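PDB 5MAL: lipase from Streptomyces rimosus, which hydrolyses triacylglycerols and other carboxylic esters, preferring medium-length acyl chains, and also cleaves palmitoyl-CoA. Local coordinates for residues I112-D125 against D169-F183. Sequence-based numbering, arbitrary orientation.
Sequences IQQTLPAQLDQVYD and DINAVTAKRAADHGF
Asp121 OD1 takes two donors from 169-183: His181 NE2 at 2.7 Å, nearly straight (168°) though well above the carboxylate plane, and Arg177 NH1, in salt-bridge contact at 3.0 Å through the syn lone pair. The second meeting lies in the guanidinium plane, yet carboxylate and guanidinium stand 86° apart, and the grip is single-pronged. Arg177 bends at its second and third torsions, which folds its chain across Pro117 and Leu120, and the same NH1 also binds Asp180 OD2. Shortening Arg177 to an alanine is likely to leave Asp121 and Asp180 without the cation between them and open a gap beside Leu120 CD1 and Pro117. His181 ND1 bonds to Asp128 of helix 98-130. At the opposite end Gln113 NE2 meets Asp169 OD2 from above the carboxylate plane; their 2.5 Å is shorter than expected and doubtful in detail. Arg109 also engages that oxygen in a salt bridge.

Tyr124 organises the aromatic packing. Its CB lies over the centre of the His181 ring, a CH-pi contact, while its ring edge points to the His181 face, a nearly perpendicular T-shaped pair. Phe183 presents its edge to a Tyr124 face, offset. Phe183 N to Ala178 O and Gly182 N to Ala179 O, with Gly182 at positive phi, mark the Schellman motif ending helix 159-180. Further back, Val173 is a knob among Ile112, Gln113, Pro117 and Leu120, its CG1 3.6 Å from Pro117 CG; Leu116 CD2 meets Ile170 CG1, and Ile112 CG2 the Ile170 backbone.

Segments 112-125 and 169-180 run in the same general direction, axes crossing at -33° and approaching to 9.6 Å, beside strand 135-139 of the SGNH hydrolase alpha/beta fold, which Tyr124 and Thr174 touch. An apolar stripe from Ile112 to Leu120 is thus flanked by the Gln113-Asp169 link and the Asp121 cluster, with the aromatic group beyond; carboxylates at both nitrogens would probably favour a doubly protonated, cationic His181.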
ATOM      1  N   ILE A 112      12.314   0.131   8.022  1.00 13.21           N
ATOM      2  CA  ILE A 112      12.191   0.565   6.644  1.00 14.32           C
ATOM      3  C   ILE A 112      13.533   0.827   5.988  1.00 15.88           C
ATOM      4  O   ILE A 112      13.791   0.364   4.876  1.00 13.60           O
ATOM      5  CB  ILE A 112      11.365   1.835   6.561  1.00 11.54           C
ATOM      6  CG1 ILE A 112       9.916   1.535   6.951  1.00 13.36           C
ATOM      7  CG2 ILE A 112      11.468   2.437   5.178  1.00 13.77           C
ATOM      8  CD1 ILE A 112       9.121   2.767   7.359  1.00 10.46           C
ATOM      9  N   GLN A 113      14.385   1.583   6.673  1.00 15.00           N
ATOM     10  CA  GLN A 113      15.637   2.023   6.078  1.00 15.70           C
ATOM     11  C   GLN A 113      16.643   0.878   5.964  1.00 18.64           C
ATOM     12  O   GLN A 113      17.415   0.811   5.008  1.00 20.79           O
ATOM     13  CB  GLN A 113      16.232   3.169   6.899  1.00 14.77           C
ATOM     14  CG  GLN A 113      15.317   4.396   6.987  1.00 24.03           C
ATOM     15  CD  GLN A 113      15.822   5.461   7.952  1.00 31.93           C
ATOM     16  OE1 GLN A 113      16.953   5.391   8.443  1.00 38.13           O
ATOM     17  NE2 GLN A 113      14.983   6.455   8.232  1.00 26.05           N
ATOM     18  N   GLN A 114      16.606  -0.034   6.933  1.00 16.79           N
ATOM     19  CA  GLN A 114      17.658  -1.041   7.095  1.00 15.93           C
ATOM     20  C   GLN A 114      17.251  -2.443   6.648  1.00 14.65           C
ATOM     21  O   GLN A 114      17.956  -3.101   5.873  1.00 16.01           O
ATOM     22  CB  GLN A 114      18.090  -1.083   8.558  1.00 15.23           C
ATOM     23  CG  GLN A 114      18.728   0.210   9.036  1.00 20.69           C
ATOM     24  CD  GLN A 114      18.791   0.314  10.552  1.00 24.14           C
ATOM     25  OE1 GLN A 114      18.753  -0.690  11.262  1.00 27.78           O
ATOM     26  NE2 GLN A 114      18.870   1.544  11.057  1.00 30.47           N
ATOM     27  N   THR A 115      16.104  -2.884   7.148  1.00 11.36           N
ATOM     28  CA  THR A 115      15.709  -4.285   7.108  1.00 10.90           C
ATOM     29  C   THR A 115      14.850  -4.585   5.887  1.00 16.12           C
ATOM     30  O   THR A 115      14.974  -5.633   5.252  1.00 17.31           O
ATOM     31  CB  THR A 115      14.933  -4.662   8.380  1.00 15.12           C
ATOM     32  OG1 THR A 115      15.597  -4.123   9.536  1.00 15.75           O
ATOM     33  CG2 THR A 115      14.810  -6.150   8.502  1.00 13.30           C
ATOM     34  N   LEU A 116      13.966  -3.649   5.563  1.00 15.69           N
ATOM     35  CA  LEU A 116      13.020  -3.827   4.463  1.00 14.55           C
ATOM     36  C   LEU A 116      13.606  -4.007   3.046  1.00 13.23           C
ATOM     37  O   LEU A 116      13.089  -4.843   2.292  1.00 12.08           O
ATOM     38  CB  LEU A 116      12.037  -2.648   4.447  1.00 12.72           C
ATOM     39  CG  LEU A 116      11.015  -2.700   3.311  1.00 15.98           C
ATOM     40  CD1 LEU A 116      10.117  -3.928   3.436  1.00 13.36           C
ATOM     41  CD2 LEU A 116      10.202  -1.410   3.288  1.00 16.56           C
ATOM     42  N   PRO A 117      14.634  -3.214   2.655  1.00 13.53           N
ATOM     43  CA  PRO A 117      15.102  -3.324   1.265  1.00 17.83           C
ATOM     44  C   PRO A 117      15.375  -4.758   0.815  1.00 18.67           C
ATOM     45  O   PRO A 117      14.993  -5.116  -0.299  1.00 18.11           O
ATOM     46  CB  PRO A 117      16.399  -2.514   1.264  1.00 17.62           C
ATOM     47  CG  PRO A 117      16.213  -1.524   2.324  1.00 18.03           C
ATOM     48  CD  PRO A 117      15.396  -2.188   3.392  1.00 15.14           C
ATOM     49  N   ALA A 118      15.987  -5.575   1.673  1.00 16.68           N
ATOM     50  CA  ALA A 118      16.340  -6.933   1.275  1.00 14.99           C
ATOM     51  C   ALA A 118      15.108  -7.808   1.163  1.00 14.34           C
ATOM     52  O   ALA A 118      15.095  -8.771   0.394  1.00 17.76           O
ATOM     53  CB  ALA A 118      17.325  -7.551   2.255  1.00 16.12           C
ATOM     54  N   GLN A 119      14.079  -7.484   1.939  1.00 10.39           N
ATOM     55  CA  GLN A 119      12.858  -8.260   1.896  1.00 13.29           C
ATOM     56  C   GLN A 119      12.087  -7.914   0.644  1.00 13.58           C
ATOM     57  O   GLN A 119      11.428  -8.765   0.067  1.00 15.60           O
ATOM     58  CB  GLN A 119      12.012  -8.003   3.126  1.00 16.04           C
ATOM     59  CG  GLN A 119      12.702  -8.404   4.400  1.00 18.43           C
ATOM     60  CD  GLN A 119      11.804  -8.198   5.568  1.00 15.47           C
ATOM     61  OE1 GLN A 119      11.330  -7.084   5.800  1.00 17.01           O
ATOM     62  NE2 GLN A 119      11.541  -9.264   6.311  1.00 17.97           N
ATOM     63  N   LEU A 120      12.173  -6.657   0.221  1.00 13.47           N
ATOM     64  CA  LEU A 120      11.575  -6.286  -1.057  1.00 15.08           C
ATOM     65  C   LEU A 120      12.262  -7.048  -2.186  1.00 13.40           C
ATOM     66  O   LEU A 120      11.596  -7.580  -3.087  1.00 12.87           O
ATOM     67  CB  LEU A 120      11.664  -4.781  -1.291  1.00 14.29           C
ATOM     68  CG  LEU A 120      10.851  -3.924  -0.325  1.00 13.60           C
ATOM     69  CD1 LEU A 120      11.092  -2.462  -0.642  1.00 14.41           C
ATOM     70  CD2 LEU A 120       9.373  -4.279  -0.436  1.00 11.30           C
ATOM     71  N   ASP A 121      13.592  -7.109  -2.129  1.00 14.02           N
ATOM     72  CA  ASP A 121      14.346  -7.865  -3.120  1.00 14.49           C
ATOM     73  C   ASP A 121      13.867  -9.306  -3.196  1.00 14.69           C
ATOM     74  O   ASP A 121      13.773  -9.870  -4.283  1.00 16.08           O
ATOM     75  CB  ASP A 121      15.844  -7.827  -2.812  1.00 15.60           C
ATOM     76  CG  ASP A 121      16.491  -6.541  -3.245  1.00 18.01           C
ATOM     77  OD1 ASP A 121      15.951  -5.872  -4.156  1.00 18.78           O
ATOM     78  OD2 ASP A 121      17.557  -6.204  -2.692  1.00 22.34           O
ATOM     79  N   GLN A 122      13.566  -9.900  -2.044  1.00 12.96           N
ATOM     80  CA  GLN A 122      13.050 -11.262  -2.005  1.00 15.54           C
ATOM     81  C   GLN A 122      11.822 -11.397  -2.881  1.00 17.51           C
ATOM     82  O   GLN A 122      11.720 -12.315  -3.700  1.00 16.35           O
ATOM     83  CB  GLN A 122      12.715 -11.677  -0.575  1.00 17.04           C
ATOM     84  CG  GLN A 122      13.922 -12.031   0.250  1.00 18.76           C
ATOM     85  CD  GLN A 122      13.533 -12.564   1.603  1.00 16.70           C
ATOM     86  OE1 GLN A 122      12.865 -11.881   2.388  1.00 18.62           O
ATOM     87  NE2 GLN A 122      13.920 -13.800   1.880  1.00 19.56           N
ATOM     88  N   VAL A 123      10.890 -10.466  -2.709  1.00 17.30           N
ATOM     89  CA  VAL A 123       9.677 -10.497  -3.496  1.00 12.91           C
ATOM     90  C   VAL A 123       9.994 -10.158  -4.944  1.00 12.23           C
ATOM     91  O   VAL A 123       9.510 -10.824  -5.864  1.00 13.70           O
ATOM     92  CB  VAL A 123       8.626  -9.515  -2.951  1.00 13.12           C
ATOM     93  CG1 VAL A 123       7.402  -9.500  -3.865  1.00 15.59           C
ATOM     94  CG2 VAL A 123       8.235  -9.895  -1.535  1.00 12.67           C
ATOM     95  N   TYR A 124      10.792  -9.118  -5.153  1.00 11.75           N
ATOM     96  CA  TYR A 124      10.979  -8.620  -6.515  1.00 11.18           C
ATOM     97  C   TYR A 124      11.771  -9.642  -7.338  1.00 12.63           C
ATOM     98  O   TYR A 124      11.533  -9.790  -8.536  1.00 11.67           O
ATOM     99  CB  TYR A 124      11.685  -7.266  -6.532  1.00 11.68           C
ATOM    100  CG  TYR A 124      10.937  -6.125  -5.864  1.00 11.45           C
ATOM    101  CD1 TYR A 124       9.638  -6.279  -5.378  1.00 11.16           C
ATOM    102  CD2 TYR A 124      11.540  -4.881  -5.739  1.00 11.92           C
ATOM    103  CE1 TYR A 124       8.978  -5.209  -4.756  1.00 12.71           C
ATOM    104  CE2 TYR A 124      10.906  -3.830  -5.135  1.00 12.17           C
ATOM    105  CZ  TYR A 124       9.634  -3.986  -4.652  1.00 12.12           C
ATOM    106  OH  TYR A 124       9.061  -2.898  -4.055  1.00 10.60           O
ATOM    107  N   ASP A 125      12.704 -10.342  -6.691  1.00 14.21           N
ATOM    108  CA  ASP A 125      13.438 -11.424  -7.350  1.00 13.17           C
ATOM    109  C   ASP A 125      12.480 -12.503  -7.832  1.00 12.96           C
ATOM    110  O   ASP A 125      12.653 -13.083  -8.913  1.00 18.47           O
ATOM    111  CB  ASP A 125      14.454 -12.071  -6.406  1.00 16.33           C
ATOM    112  CG  ASP A 125      15.702 -11.253  -6.228  1.00 13.27           C
ATOM    113  OD1 ASP A 125      15.956 -10.324  -7.023  1.00 13.01           O
ATOM    114  OD2 ASP A 125      16.447 -11.562  -5.280  1.00 21.54           O
ATOM    115  N   ASP A 169      10.193   7.642   3.950  1.00 11.43           N
ATOM    116  CA  ASP A 169      11.255   6.629   4.005  1.00 12.35           C
ATOM    117  C   ASP A 169      10.874   5.420   3.179  1.00 10.68           C
ATOM    118  O   ASP A 169      11.672   4.953   2.369  1.00 10.26           O
ATOM    119  CB  ASP A 169      11.540   6.176   5.441  1.00 12.59           C
ATOM    120  CG  ASP A 169      12.362   7.186   6.238  1.00 14.34           C
ATOM    121  OD1 ASP A 169      12.693   8.269   5.718  1.00 14.95           O
ATOM    122  OD2 ASP A 169      12.663   6.892   7.407  1.00 15.07           O
ATOM    123  N   ILE A 170       9.662   4.904   3.381  1.00 10.09           N
ATOM    124  CA  ILE A 170       9.316   3.649   2.731  1.00  9.64           C
ATOM    125  C   ILE A 170       9.194   3.860   1.238  1.00 10.23           C
ATOM    126  O   ILE A 170       9.567   2.966   0.466  1.00 13.61           O
ATOM    127  CB  ILE A 170       8.029   2.994   3.313  1.00 12.85           C
ATOM    128  CG1 ILE A 170       8.001   1.504   2.965  1.00 11.27           C
ATOM    129  CG2 ILE A 170       6.757   3.706   2.872  1.00  9.62           C
ATOM    130  CD1 ILE A 170       7.065   0.709   3.828  1.00 13.66           C
ATOM    131  N   ASN A 171       8.730   5.041   0.826  1.00  9.60           N
ATOM    132  CA  ASN A 171       8.591   5.351  -0.597  1.00  9.42           C
ATOM    133  C   ASN A 171       9.942   5.527  -1.283  1.00 14.25           C
ATOM    134  O   ASN A 171      10.123   5.107  -2.425  1.00 12.47           O
ATOM    135  CB  ASN A 171       7.732   6.592  -0.790  1.00 11.01           C
ATOM    136  CG  ASN A 171       6.278   6.317  -0.487  1.00 14.49           C
ATOM    137  OD1 ASN A 171       5.820   5.182  -0.643  1.00 10.03           O
ATOM    138  ND2 ASN A 171       5.546   7.339  -0.036  1.00 11.63           N
ATOM    139  N   ALA A 172      10.887   6.150  -0.583  1.00 11.64           N
ATOM    140  CA  ALA A 172      12.250   6.283  -1.091  1.00 15.84           C
ATOM    141  C   ALA A 172      12.896   4.917  -1.229  1.00 10.26           C
ATOM    142  O   ALA A 172      13.450   4.604  -2.273  1.00 13.64           O
ATOM    143  CB  ALA A 172      13.088   7.178  -0.181  1.00 16.17           C
ATOM    144  N   VAL A 173      12.822   4.102  -0.182  1.00 13.34           N
ATOM    145  CA  VAL A 173      13.411   2.767  -0.216  1.00  9.39           C
ATOM    146  C   VAL A 173      12.798   1.945  -1.344  1.00 10.51           C
ATOM    147  O   VAL A 173      13.488   1.266  -2.105  1.00 13.71           O
ATOM    148  CB  VAL A 173      13.220   2.034   1.118  1.00 13.51           C
ATOM    149  CG1 VAL A 173      13.571   0.565   0.979  1.00 18.40           C
ATOM    150  CG2 VAL A 173      14.082   2.677   2.201  1.00 14.98           C
ATOM    151  N   THR A 174      11.486   2.048  -1.471  1.00 10.68           N
ATOM    152  CA  THR A 174      10.761   1.226  -2.423  1.00 11.44           C
ATOM    153  C   THR A 174      10.953   1.694  -3.855  1.00 12.00           C
ATOM    154  O   THR A 174      11.070   0.870  -4.765  1.00 12.62           O
ATOM    155  CB  THR A 174       9.265   1.206  -2.075  1.00 11.09           C
ATOM    156  OG1 THR A 174       9.122   0.719  -0.744  1.00  8.16           O
ATOM    157  CG2 THR A 174       8.526   0.269  -2.995  1.00  9.35           C
ATOM    158  N   ALA A 175      10.992   3.005  -4.075  1.00  9.41           N
ATOM    159  CA  ALA A 175      11.210   3.488  -5.429  1.00 10.35           C
ATOM    160  C   ALA A 175      12.572   3.016  -5.925  1.00 12.94           C
ATOM    161  O   ALA A 175      12.703   2.563  -7.059  1.00 14.98           O
ATOM    162  CB  ALA A 175      11.108   4.996  -5.495  1.00 10.26           C
ATOM    163  N   LYS A 176      13.582   3.090  -5.071  1.00 13.83           N
ATOM    164  CA  LYS A 176      14.915   2.640  -5.492  1.00 14.82           C
ATOM    165  C   LYS A 176      15.008   1.118  -5.667  1.00 16.54           C
ATOM    166  O   LYS A 176      15.655   0.666  -6.608  1.00 15.18           O
ATOM    167  CB  LYS A 176      15.987   3.158  -4.529  1.00 20.28           C
ATOM    168  CG  LYS A 176      15.808   4.638  -4.242  1.00 23.26           C
ATOM    169  CD  LYS A 176      17.060   5.330  -3.695  1.00 36.12           C
ATOM    170  CE  LYS A 176      17.893   4.431  -2.801  1.00 36.27           C
ATOM    171  NZ  LYS A 176      18.796   5.268  -1.953  1.00 45.75           N
ATOM    172  N   ARG A 177      14.361   0.336  -4.801  1.00 13.71           N
ATOM    173  CA  ARG A 177      14.314  -1.118  -4.999  1.00 15.29           C
ATOM    174  C   ARG A 177      13.583  -1.470  -6.286  1.00 14.31           C
ATOM    175  O   ARG A 177      14.036  -2.317  -7.051  1.00 13.20           O
ATOM    176  CB  ARG A 177      13.620  -1.839  -3.834  1.00 16.22           C
ATOM    177  CG  ARG A 177      14.414  -2.006  -2.535  1.00 25.45           C
ATOM    178  CD  ARG A 177      15.695  -2.819  -2.704  1.00 18.14           C
ATOM    179  NE  ARG A 177      16.760  -1.951  -3.174  1.00 20.38           N
ATOM    180  CZ  ARG A 177      17.597  -2.249  -4.158  1.00 21.66           C
ATOM    181  NH1 ARG A 177      17.519  -3.420  -4.784  1.00 17.27           N
ATOM    182  NH2 ARG A 177      18.517  -1.364  -4.505  1.00 25.70           N
ATOM    183  N   ALA A 178      12.436  -0.825  -6.512  1.00 13.18           N
ATOM    184  CA  ALA A 178      11.643  -1.073  -7.710  1.00 11.46           C
ATOM    185  C   ALA A 178      12.470  -0.798  -8.958  1.00 12.88           C
ATOM    186  O   ALA A 178      12.562  -1.632  -9.860  1.00 10.44           O
ATOM    187  CB  ALA A 178      10.397  -0.218  -7.701  1.00 13.09           C
ATOM    188  N   ALA A 179      13.088   0.374  -8.993  1.00 13.22           N
ATOM    189  CA  ALA A 179      13.916   0.757 -10.130  1.00 15.69           C
ATOM    190  C   ALA A 179      15.093  -0.206 -10.285  1.00 15.30           C
ATOM    191  O   ALA A 179      15.552  -0.472 -11.404  1.00 15.70           O
ATOM    192  CB  ALA A 179      14.406   2.176  -9.965  1.00 13.74           C
ATOM    193  N   ASP A 180      15.561  -0.755  -9.163  1.00 13.88           N
ATOM    194  CA  ASP A 180      16.699  -1.672  -9.189  1.00 14.43           C
ATOM    195  C   ASP A 180      16.358  -3.014  -9.823  1.00 16.41           C
ATOM    196  O   ASP A 180      17.251  -3.784 -10.174  1.00 16.69           O
ATOM    197  CB  ASP A 180      17.231  -1.908  -7.788  1.00 13.76           C
ATOM    198  CG  ASP A 180      18.728  -2.047  -7.772  1.00 17.40           C
ATOM    199  OD1 ASP A 180      19.396  -1.227  -8.436  1.00 22.11           O
ATOM    200  OD2 ASP A 180      19.221  -2.979  -7.113  1.00 23.41           O
ATOM    201  N   HIS A 181      15.065  -3.294  -9.968  1.00 16.38           N
ATOM    202  CA  HIS A 181      14.612  -4.478 -10.695  1.00 15.06           C
ATOM    203  C   HIS A 181      13.934  -4.115 -12.010  1.00 13.57           C
ATOM    204  O   HIS A 181      13.339  -4.966 -12.671  1.00 15.76           O
ATOM    205  CB  HIS A 181      13.653  -5.297  -9.842  1.00 15.13           C
ATOM    206  CG  HIS A 181      14.283  -5.884  -8.626  1.00 14.46           C
ATOM    207  ND1 HIS A 181      14.504  -7.237  -8.491  1.00 14.23           N
ATOM    208  CD2 HIS A 181      14.732  -5.311  -7.482  1.00 12.96           C
ATOM    209  CE1 HIS A 181      15.065  -7.471  -7.319  1.00 12.03           C
ATOM    210  NE2 HIS A 181      15.210  -6.321  -6.685  1.00 15.16           N
ATOM    211  N   GLY A 182      14.029  -2.845 -12.389  1.00 11.76           N
ATOM    212  CA  GLY A 182      13.437  -2.373 -13.621  1.00 13.86           C
ATOM    213  C   GLY A 182      11.928  -2.286 -13.535  1.00 17.89           C
ATOM    214  O   GLY A 182      11.243  -2.275 -14.561  1.00 16.93           O
ATOM    215  N   PHE A 183      11.408  -2.225 -12.310  1.00  8.80           N
ATOM    216  CA  PHE A 183       9.964  -2.048 -12.122  1.00  9.64           C
ATOM    217  C   PHE A 183       9.622  -0.576 -12.101  1.00 13.36           C
ATOM    218  O   PHE A 183      10.451   0.247 -11.711  1.00 13.84           O
ATOM    219  CB  PHE A 183       9.472  -2.668 -10.819  1.00 11.98           C
ATOM    220  CG  PHE A 183       9.785  -4.135 -10.659  1.00  9.49           C
ATOM    221  CD1 PHE A 183      10.063  -4.939 -11.753  1.00 11.79           C
ATOM    222  CD2 PHE A 183       9.748  -4.708  -9.399  1.00 11.52           C
ATOM    223  CE1 PHE A 183      10.330  -6.293 -11.579  1.00 13.38           C
ATOM    224  CE2 PHE A 183      10.021  -6.047  -9.218  1.00 10.79           C
ATOM    225  CZ  PHE A 183      10.307  -6.848 -10.318  1.00 10.74           C
TER